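PDB 5YL7: pseudoalteromonas arctica PAMC 21717, which cleaves peptide bonds as a cold-active serine protease of the subtilase family, probably through a catalytic triad. Local coordinates for residues Arg190-Val195 with Pro303-Glu307. Sequence-based numbering, arbitrary orientation.
Sequences RSNGTV and PDEIE. With CA (calcium ion), chain F.
Arg190, in the last turn of helix 180-191, holds Asp304 in the first turn of helix 303-312 by a salt bridge in which two nitrogens share one oxygen. Arg190 NH2 gives the shorter, straighter bond to Asp304 OD1, 2.8 Å at 168°, while NH1 reaches the same atom by a longer and more bent one. OD1 lies almost in the guanidinium plane, yet both donors come to it from one face of the carboxylate, the two planes being turned 32° apart. A bend at chi3 (49°) brings the long arginine chain round to this acid.

Arg190 NH1 also donates to Gly217 O and, weakly, to a water 3.1 Å away. That water donates to Glu307 OE1 and weakly to Pro303 O. Glu307 divides its carboxylate: OE2 binds the calcium at 2.5 Å, whereas OE1 accepts from the bridging water and from a second water that is itself a calcium ligand. Val218 O and Asp241 also bind this ion. With an alanine at Arg190, Asp304 would probably lose this salt bridge and the Gly217 carbonyl this donor.

Pro303, whose ring brings no N-H donor to the helix start, lays CG against the turn, 3.5 Å from Thr194 O. Gly193 takes positive phi in a Schellman motif, which suits glycine, and its N bonds to Arg190 O. Val195 CB lies 4.2 Å from Pro303 CB; its branching lets CG1 meet Ile306 CD1 while CG2 faces Pro303 O. Buried Thr194 satisfies OG1 on Ala165 O.

In this subtilisin-like alpha/beta fold, the Schellman turn leads from helix 180-191 into strand 195-199, between parallel strands 167-170 and 219-224; helix 303-312 starts against it, and helix 280-297 packs through Ala291 on both Val195 and Ile306.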
loop_
_atom_site.group_PDB
_atom_site.type_symbol
_atom_site.label_atom_id
_atom_site.label_comp_id
_atom_site.label_asym_id
_atom_site.label_seq_id
_atom_site.Cartn_x
_atom_site.Cartn_y
_atom_site.Cartn_z
ATOM N N ARG A 190 -5.706 7.270 -14.014
ATOM C CA ARG A 190 -5.166 6.484 -15.155
ATOM C C ARG A 190 -4.867 7.335 -16.372
ATOM O O ARG A 190 -3.838 7.206 -17.004
ATOM C CB ARG A 190 -6.172 5.406 -15.560
ATOM C CG ARG A 190 -6.366 4.320 -14.506
ATOM C CD ARG A 190 -7.559 3.475 -14.842
ATOM N NE ARG A 190 -7.605 2.989 -16.211
ATOM C CZ ARG A 190 -6.812 2.072 -16.705
ATOM N NH1 ARG A 190 -6.035 1.363 -15.940
ATOM N NH2 ARG A 190 -6.716 1.839 -18.001
ATOM N N SER A 191 -5.724 8.346 -16.601
ATOM C CA SER A 191 -5.555 9.258 -17.819
ATOM C C SER A 191 -4.343 10.132 -17.605
ATOM O O SER A 191 -3.710 10.592 -18.574
ATOM C CB SER A 191 -6.785 10.104 -17.929
ATOM O OG SER A 191 -6.864 11.159 -16.982
ATOM N N ASN A 192 -3.978 10.395 -16.341
ATOM C CA ASN A 192 -2.767 11.154 -16.008
ATOM C C ASN A 192 -1.550 10.281 -15.963
ATOM O O ASN A 192 -0.447 10.771 -15.645
ATOM C CB ASN A 192 -2.994 11.880 -14.694
ATOM C CG ASN A 192 -3.932 13.023 -14.788
ATOM O OD1 ASN A 192 -4.060 13.605 -15.938
ATOM N ND2 ASN A 192 -4.553 13.438 -13.726
ATOM N N GLY A 193 -1.633 8.968 -16.247
ATOM C CA GLY A 193 -0.489 8.106 -16.348
ATOM C C GLY A 193 -0.241 7.305 -15.065
ATOM O O GLY A 193 0.834 6.663 -14.962
ATOM N N THR A 194 -1.111 7.395 -14.080
ATOM C CA THR A 194 -0.858 6.772 -12.738
ATOM C C THR A 194 -1.523 5.408 -12.705
ATOM O O THR A 194 -2.753 5.268 -12.966
ATOM C CB THR A 194 -1.480 7.620 -11.674
ATOM O OG1 THR A 194 -0.959 8.977 -11.783
ATOM C CG2 THR A 194 -1.221 7.089 -10.291
ATOM N N VAL A 195 -0.765 4.350 -12.381
ATOM C CA VAL A 195 -1.308 3.018 -12.106
ATOM C C VAL A 195 -1.843 2.957 -10.689
ATOM O O VAL A 195 -1.255 3.541 -9.770
ATOM C CB VAL A 195 -0.275 1.923 -12.430
ATOM C CG1 VAL A 195 0.894 1.929 -11.472
ATOM C CG2 VAL A 195 -0.894 0.525 -12.484
ATOM N N PRO A 303 -0.406 2.879 -17.478
ATOM C CA PRO A 303 -1.028 2.047 -16.441
ATOM C C PRO A 303 -1.382 0.686 -16.925
ATOM O O PRO A 303 -1.215 -0.310 -16.192
ATOM C CB PRO A 303 -2.261 2.891 -16.022
ATOM C CG PRO A 303 -1.785 4.302 -16.223
ATOM C CD PRO A 303 -0.958 4.285 -17.489
ATOM N N ASP A 304 -1.915 0.543 -18.153
ATOM C CA ASP A 304 -2.238 -0.776 -18.635
ATOM C C ASP A 304 -1.018 -1.595 -18.900
ATOM O O ASP A 304 -1.020 -2.811 -18.615
ATOM C CB ASP A 304 -3.055 -0.646 -19.969
ATOM C CG ASP A 304 -4.425 -0.211 -19.709
ATOM O OD1 ASP A 304 -4.995 -0.267 -18.601
ATOM O OD2 ASP A 304 -5.112 0.161 -20.699
ATOM N N GLU A 305 0.086 -1.002 -19.330
ATOM C CA GLU A 305 1.288 -1.769 -19.558
ATOM C C GLU A 305 1.862 -2.250 -18.229
ATOM O O GLU A 305 2.353 -3.395 -18.099
ATOM C CB GLU A 305 2.374 -0.979 -20.264
ATOM C CG GLU A 305 2.093 -0.785 -21.742
ATOM C CD GLU A 305 2.985 0.228 -22.356
ATOM O OE1 GLU A 305 3.554 1.157 -21.813
ATOM O OE2 GLU A 305 3.052 0.072 -23.620
ATOM N N ILE A 306 1.831 -1.429 -17.162
ATOM C CA ILE A 306 2.322 -1.852 -15.851
ATOM C C ILE A 306 1.504 -2.981 -15.295
ATOM O O ILE A 306 2.056 -3.992 -14.823
ATOM C CB ILE A 306 2.462 -0.679 -14.881
ATOM C CG1 ILE A 306 3.381 0.394 -15.413
ATOM C CG2 ILE A 306 2.812 -1.196 -13.498
ATOM C CD1 ILE A 306 3.427 1.664 -14.560
ATOM N N GLU A 307 0.182 -2.872 -15.379
ATOM C CA GLU A 307 -0.674 -3.981 -14.935
ATOM C C GLU A 307 -0.327 -5.261 -15.708
ATOM O O GLU A 307 -0.266 -6.351 -15.158
ATOM C CB GLU A 307 -2.135 -3.607 -15.070
ATOM C CG GLU A 307 -3.092 -4.730 -14.654
ATOM C CD GLU A 307 -4.480 -4.315 -14.451
ATOM O OE1 GLU A 307 -4.892 -3.178 -14.776
ATOM O OE2 GLU A 307 -5.281 -5.159 -13.948
HETATM CA CA CA F . -7.530 -5.292 -12.907
HETATM O O HOH W 1 -3.861 -0.617 -14.952
HETATM O O HOH W 2 -7.625 -3.419 -14.601
HETATM O O HOH W 3 -8.821 -7.851 -12.960
HETATM O O HOH W 4 -8.445 -6.410 -14.801
HETATM O O HOH W 5 -9.254 -6.459 -11.614
HETATM O O HOH W 6 -9.609 -3.877 -12.577
#